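Local coordinates for sigma regulatory family protein-PP2C phosphatase (Chlamydia trachomatis serovar L2, PDB 6MAB), which probably acts as a membrane-bound phosphatase of sigma-factor regulation, with a periplasmic sensor domain (the part present here) thought to respond to TCA cycle intermediates, at residues 26-31 with 157-162; 39-44 with 66-71. All blocks are in the same frame, centred on the assembly; numbering follows the deposited sequence.

Contact 1 (26-31 with 157-162); sequences HTLQQT and NGLLAA
The last turns of the long N-terminal helix of the sensor domain pack on the short helix that links its two antiparallel sheets, where Leu159 meets both Thr27 and Leu28. The backbones stay well apart, with 8.7 Å between the CA atoms of Thr27 and Leu159, so the two segments meet through side chains. Leu28 and Leu159 run past each other in opposite directions, and their branches overlap where Leu28 CD2 lies 3.6 Å from Leu159 CD1. The same methyl, CD1 of Leu159, also rests 3.8 Å from Leu28 CG, so it sits against the fork of the other leucine and not merely its end. Thr27 meets Leu159 tip to tip and more loosely, CG2 being 4.1 Å from Leu159 CD2. The threonine torsion divides its two branches: with chi1 at -62°, CG2 is anti to the backbone N and extends to Leu159, while OG1 turns back along the helix to bond with Phe23 O. Helix 153-160 follows the last strand of one sheet, 142-151, and precedes the first strand of the other, 169-174, an order consistent with a tandem Cache-like sensor in which the N-terminal helix runs beside the linker. Leu28 also reaches Phe254 and Ile256 of strand 254-261, which places this leucine between linker helix and second sheet. A polar tie lies beside the apolar one, Lys24 NZ bonding to Leu159 O. Further along the helix, Thr31 OG1 bonds to Thr27 O at 2.8 Å, approaching from above the carbonyl plane.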
# COMPACT_ATOMS: atom_id res chain seq x y z
N HIS A 26 2.61 1.91 12.84
CA HIS A 26 4.00 1.75 13.23
C HIS A 26 4.54 0.40 12.78
O HIS A 26 5.68 0.30 12.31
CB HIS A 26 4.12 1.91 14.74
CG HIS A 26 5.47 1.53 15.28
ND1 HIS A 26 6.55 2.39 15.25
CD2 HIS A 26 5.91 0.39 15.85
CE1 HIS A 26 7.59 1.79 15.79
NE2 HIS A 26 7.24 0.58 16.17
N THR A 27 3.72 -0.65 12.87
CA THR A 27 4.15 -1.96 12.40
C THR A 27 4.47 -1.92 10.91
O THR A 27 5.51 -2.41 10.47
CB THR A 27 3.06 -3.00 12.70
OG1 THR A 27 2.87 -3.09 14.12
CG2 THR A 27 3.47 -4.38 12.18
N LEU A 28 3.58 -1.31 10.12
CA LEU A 28 3.83 -1.22 8.69
C LEU A 28 5.05 -0.35 8.37
O LEU A 28 5.78 -0.64 7.42
CB LEU A 28 2.57 -0.71 8.00
CG LEU A 28 1.39 -1.69 8.09
CD1 LEU A 28 0.12 -1.03 7.55
CD2 LEU A 28 1.66 -2.98 7.31
N GLN A 29 5.31 0.70 9.16
CA GLN A 29 6.50 1.52 8.93
C GLN A 29 7.78 0.73 9.18
O GLN A 29 8.81 0.98 8.54
CB GLN A 29 6.46 2.77 9.81
CG GLN A 29 5.48 3.83 9.33
CD GLN A 29 5.14 4.86 10.39
OE1 GLN A 29 5.63 4.80 11.52
NE2 GLN A 29 4.29 5.82 10.03
N GLN A 30 7.73 -0.24 10.09
CA GLN A 30 8.89 -1.05 10.42
C GLN A 30 9.09 -2.21 9.45
O GLN A 30 10.22 -2.72 9.33
CB GLN A 30 8.74 -1.58 11.85
CG GLN A 30 8.74 -0.49 12.91
CD GLN A 30 9.95 0.43 12.79
OE1 GLN A 30 9.83 1.65 12.74
NE2 GLN A 30 11.14 -0.17 12.71
N THR A 31 8.05 -2.61 8.71
CA THR A 31 8.09 -3.83 7.92
C THR A 31 8.01 -3.62 6.41
O THR A 31 8.52 -4.46 5.67
CB THR A 31 6.93 -4.76 8.33
OG1 THR A 31 5.70 -4.05 8.23
CG2 THR A 31 7.11 -5.23 9.75
N ASN A 157 -2.77 -10.12 7.11
CA ASN A 157 -3.65 -11.11 7.73
C ASN A 157 -3.70 -10.90 9.24
O ASN A 157 -4.78 -10.89 9.84
CB ASN A 157 -3.21 -12.54 7.42
CG ASN A 157 -3.46 -12.91 5.97
OD1 ASN A 157 -4.03 -12.13 5.21
ND2 ASN A 157 -3.00 -14.09 5.57
N GLY A 158 -2.54 -10.70 9.86
CA GLY A 158 -2.51 -10.49 11.30
C GLY A 158 -3.02 -9.12 11.72
O GLY A 158 -3.72 -9.00 12.72
N LEU A 159 -2.65 -8.08 10.98
CA LEU A 159 -3.06 -6.72 11.34
C LEU A 159 -4.55 -6.49 11.12
O LEU A 159 -5.16 -5.66 11.81
CB LEU A 159 -2.26 -5.70 10.57
CG LEU A 159 -0.78 -5.58 10.94
CD1 LEU A 159 -0.09 -4.59 10.01
CD2 LEU A 159 -0.60 -5.12 12.38
N LEU A 160 -5.17 -7.22 10.19
CA LEU A 160 -6.60 -7.08 9.95
C LEU A 160 -7.44 -8.08 10.74
O LEU A 160 -8.67 -8.00 10.73
CB LEU A 160 -6.88 -7.20 8.44
CG LEU A 160 -6.78 -5.90 7.64
CD1 LEU A 160 -5.49 -5.21 7.90
CD2 LEU A 160 -6.94 -6.22 6.12
N ALA A 161 -6.81 -9.04 11.41
CA ALA A 161 -7.56 -9.98 12.23
C ALA A 161 -8.26 -9.25 13.37
O ALA A 161 -7.74 -8.28 13.93
CB ALA A 161 -6.63 -11.05 12.79
N ALA A 162 -9.46 -9.73 13.71
CA ALA A 162 -10.27 -9.14 14.78
C ALA A 162 -11.07 -10.28 15.44
O ALA A 162 -12.28 -10.40 15.29
CB ALA A 162 -11.20 -8.05 14.24

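Contact 2 (39-44 with 66-71); sequences LALFSE and KIFHST
Helices 35-45 and 58-68 face each other at some distance, the CA atoms of Phe42 and Phe68 standing 9.9 Å apart, and the space is spanned by long side chains without any hydrogen bond between the two segments. Phe68 carries the contact from its side. The side chain leaves the backbone toward the other helix, and its ring touches two successive residues there, Leu41 through CE1 and Phe42 through CE2. Leu41 CD2 comes in at the ring edge, close to the ring plane, and lies 4.0 Å from Phe68 CE1. The leucine reaches that edge because its CG is anti to the backbone N (chi1 176°), which extends the branch outward from the helix. Phe42 meets the ring obliquely at its other CE atom, with CD1 4.3 Å from Phe68 CE2, a loose apolar touch. One face of the Phe68 ring is covered from within its own segment, Ile67 CG2 standing 3.6 Å above the plane over the ring centre. At the rim, in the ring plane, lies also Thr71 OG1; the chain turns back here, with Thr71 N bonded to Phe68 O. Across on helix 35-45, Leu39 O takes two bonds from one residue, Ser43 N and Ser43 OG, the hydroxyl at 3.0 Å. Phe42 continues inward to Ile75, Leu77 and Leu146, and Phe68 shares Ile75 with it. Both helices therefore pack through phenylalanines on the same part of an antiparallel sheet with strand order 2-1-5-4-3, the layout of a PAS-like or Cache-type sensor module.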
# COMPACT_ATOMS: atom_id res chain seq x y z
N LEU A 39 18.18 -3.42 -1.59
CA LEU A 39 19.21 -3.01 -2.54
C LEU A 39 20.58 -3.53 -2.10
O LEU A 39 21.37 -4.03 -2.92
CB LEU A 39 19.24 -1.49 -2.69
CG LEU A 39 20.35 -0.89 -3.58
CD1 LEU A 39 20.18 -1.34 -5.02
CD2 LEU A 39 20.36 0.63 -3.52
N ALA A 40 20.86 -3.44 -0.81
CA ALA A 40 22.15 -3.91 -0.31
C ALA A 40 22.32 -5.41 -0.54
O ALA A 40 23.42 -5.87 -0.87
CB ALA A 40 22.28 -3.59 1.17
N LEU A 41 21.25 -6.19 -0.32
CA LEU A 41 21.31 -7.63 -0.55
C LEU A 41 21.54 -7.91 -2.02
O LEU A 41 22.43 -8.68 -2.39
CB LEU A 41 20.00 -8.30 -0.09
CG LEU A 41 19.88 -9.81 -0.35
CD1 LEU A 41 21.03 -10.56 0.35
CD2 LEU A 41 18.50 -10.32 0.11
N PHE A 42 20.74 -7.28 -2.88
CA PHE A 42 20.85 -7.49 -4.31
C PHE A 42 22.25 -7.15 -4.80
O PHE A 42 22.82 -7.88 -5.61
CB PHE A 42 19.81 -6.65 -5.04
CG PHE A 42 19.75 -6.91 -6.50
CD1 PHE A 42 18.98 -7.94 -6.99
CD2 PHE A 42 20.49 -6.15 -7.38
CE1 PHE A 42 18.93 -8.20 -8.34
CE2 PHE A 42 20.45 -6.42 -8.74
CZ PHE A 42 19.67 -7.45 -9.20
N SER A 43 22.81 -6.03 -4.33
CA SER A 43 24.11 -5.56 -4.78
C SER A 43 25.23 -6.47 -4.32
O SER A 43 26.25 -6.60 -5.01
CB SER A 43 24.37 -4.14 -4.27
OG SER A 43 23.47 -3.23 -4.87
N GLU A 44 25.06 -7.09 -3.15
CA GLU A 44 26.06 -8.01 -2.63
C GLU A 44 26.10 -9.28 -3.46
O GLU A 44 27.14 -9.95 -3.50
CB GLU A 44 25.74 -8.32 -1.16
CG GLU A 44 26.77 -9.13 -0.40
CD GLU A 44 26.53 -9.07 1.11
OE1 GLU A 44 26.45 -7.95 1.66
OE2 GLU A 44 26.40 -10.13 1.74
N LYS A 66 16.32 -18.14 -9.35
CA LYS A 66 16.70 -19.21 -8.43
C LYS A 66 16.76 -18.71 -6.99
O LYS A 66 16.36 -19.42 -6.06
CB LYS A 66 18.06 -19.80 -8.84
CG LYS A 66 17.98 -20.85 -9.93
N ILE A 67 17.25 -17.49 -6.79
CA ILE A 67 17.42 -16.95 -5.45
C ILE A 67 16.10 -16.44 -4.88
O ILE A 67 15.77 -16.71 -3.72
CB ILE A 67 18.48 -15.84 -5.46
CG1 ILE A 67 19.84 -16.41 -5.88
CG2 ILE A 67 18.54 -15.14 -4.09
CD1 ILE A 67 20.89 -15.34 -6.16
N PHE A 68 15.33 -15.68 -5.67
CA PHE A 68 14.26 -14.86 -5.13
C PHE A 68 12.85 -15.33 -5.48
O PHE A 68 11.90 -14.73 -4.97
CB PHE A 68 14.41 -13.41 -5.61
CG PHE A 68 15.61 -12.71 -5.04
CD1 PHE A 68 15.68 -12.43 -3.70
CD2 PHE A 68 16.65 -12.32 -5.85
CE1 PHE A 68 16.77 -11.79 -3.17
CE2 PHE A 68 17.74 -11.68 -5.32
CZ PHE A 68 17.80 -11.41 -3.98
N HIS A 69 12.69 -16.37 -6.30
CA HIS A 69 11.34 -16.78 -6.70
C HIS A 69 10.48 -17.11 -5.49
O HIS A 69 9.27 -16.87 -5.50
CB HIS A 69 11.39 -17.99 -7.63
CG HIS A 69 11.65 -19.30 -6.94
ND1 HIS A 69 12.90 -19.69 -6.52
CD2 HIS A 69 10.81 -20.31 -6.61
CE1 HIS A 69 12.82 -20.88 -5.95
NE2 HIS A 69 11.56 -21.27 -5.99
N SER A 70 11.10 -17.63 -4.42
CA SER A 70 10.35 -18.11 -3.27
C SER A 70 10.03 -17.00 -2.27
O SER A 70 9.17 -17.20 -1.41
CB SER A 70 11.14 -19.22 -2.56
OG SER A 70 12.40 -18.71 -2.13
N THR A 71 10.67 -15.85 -2.36
CA THR A 71 10.48 -14.81 -1.36
C THR A 71 9.90 -13.51 -1.90
O THR A 71 9.40 -12.70 -1.11
CB THR A 71 11.80 -14.53 -0.64
OG1 THR A 71 12.82 -14.16 -1.59
CG2 THR A 71 12.24 -15.77 0.11

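How the contacts relate
Within their segments both contacts are apolar, but the helices of contact 1 are also joined by the Lys24–Leu159 hydrogen bond. Contact 1 ties elements far apart in sequence, the long N-terminal helix and the linker between the sheets, and is only partly buried, using aliphatic branches. Contact 2 joins two helices close in the chain and is more buried and aromatic, with one exposed leucine at its margin; its phenylalanines go on into the sheet containing strands 74-80 and 142-151. Helices 2-31 and 35-45 follow each other, and both segments of contact 2 lie within the chain between the segments of contact 1. Their centres lie about 24 Å apart, and they do not touch.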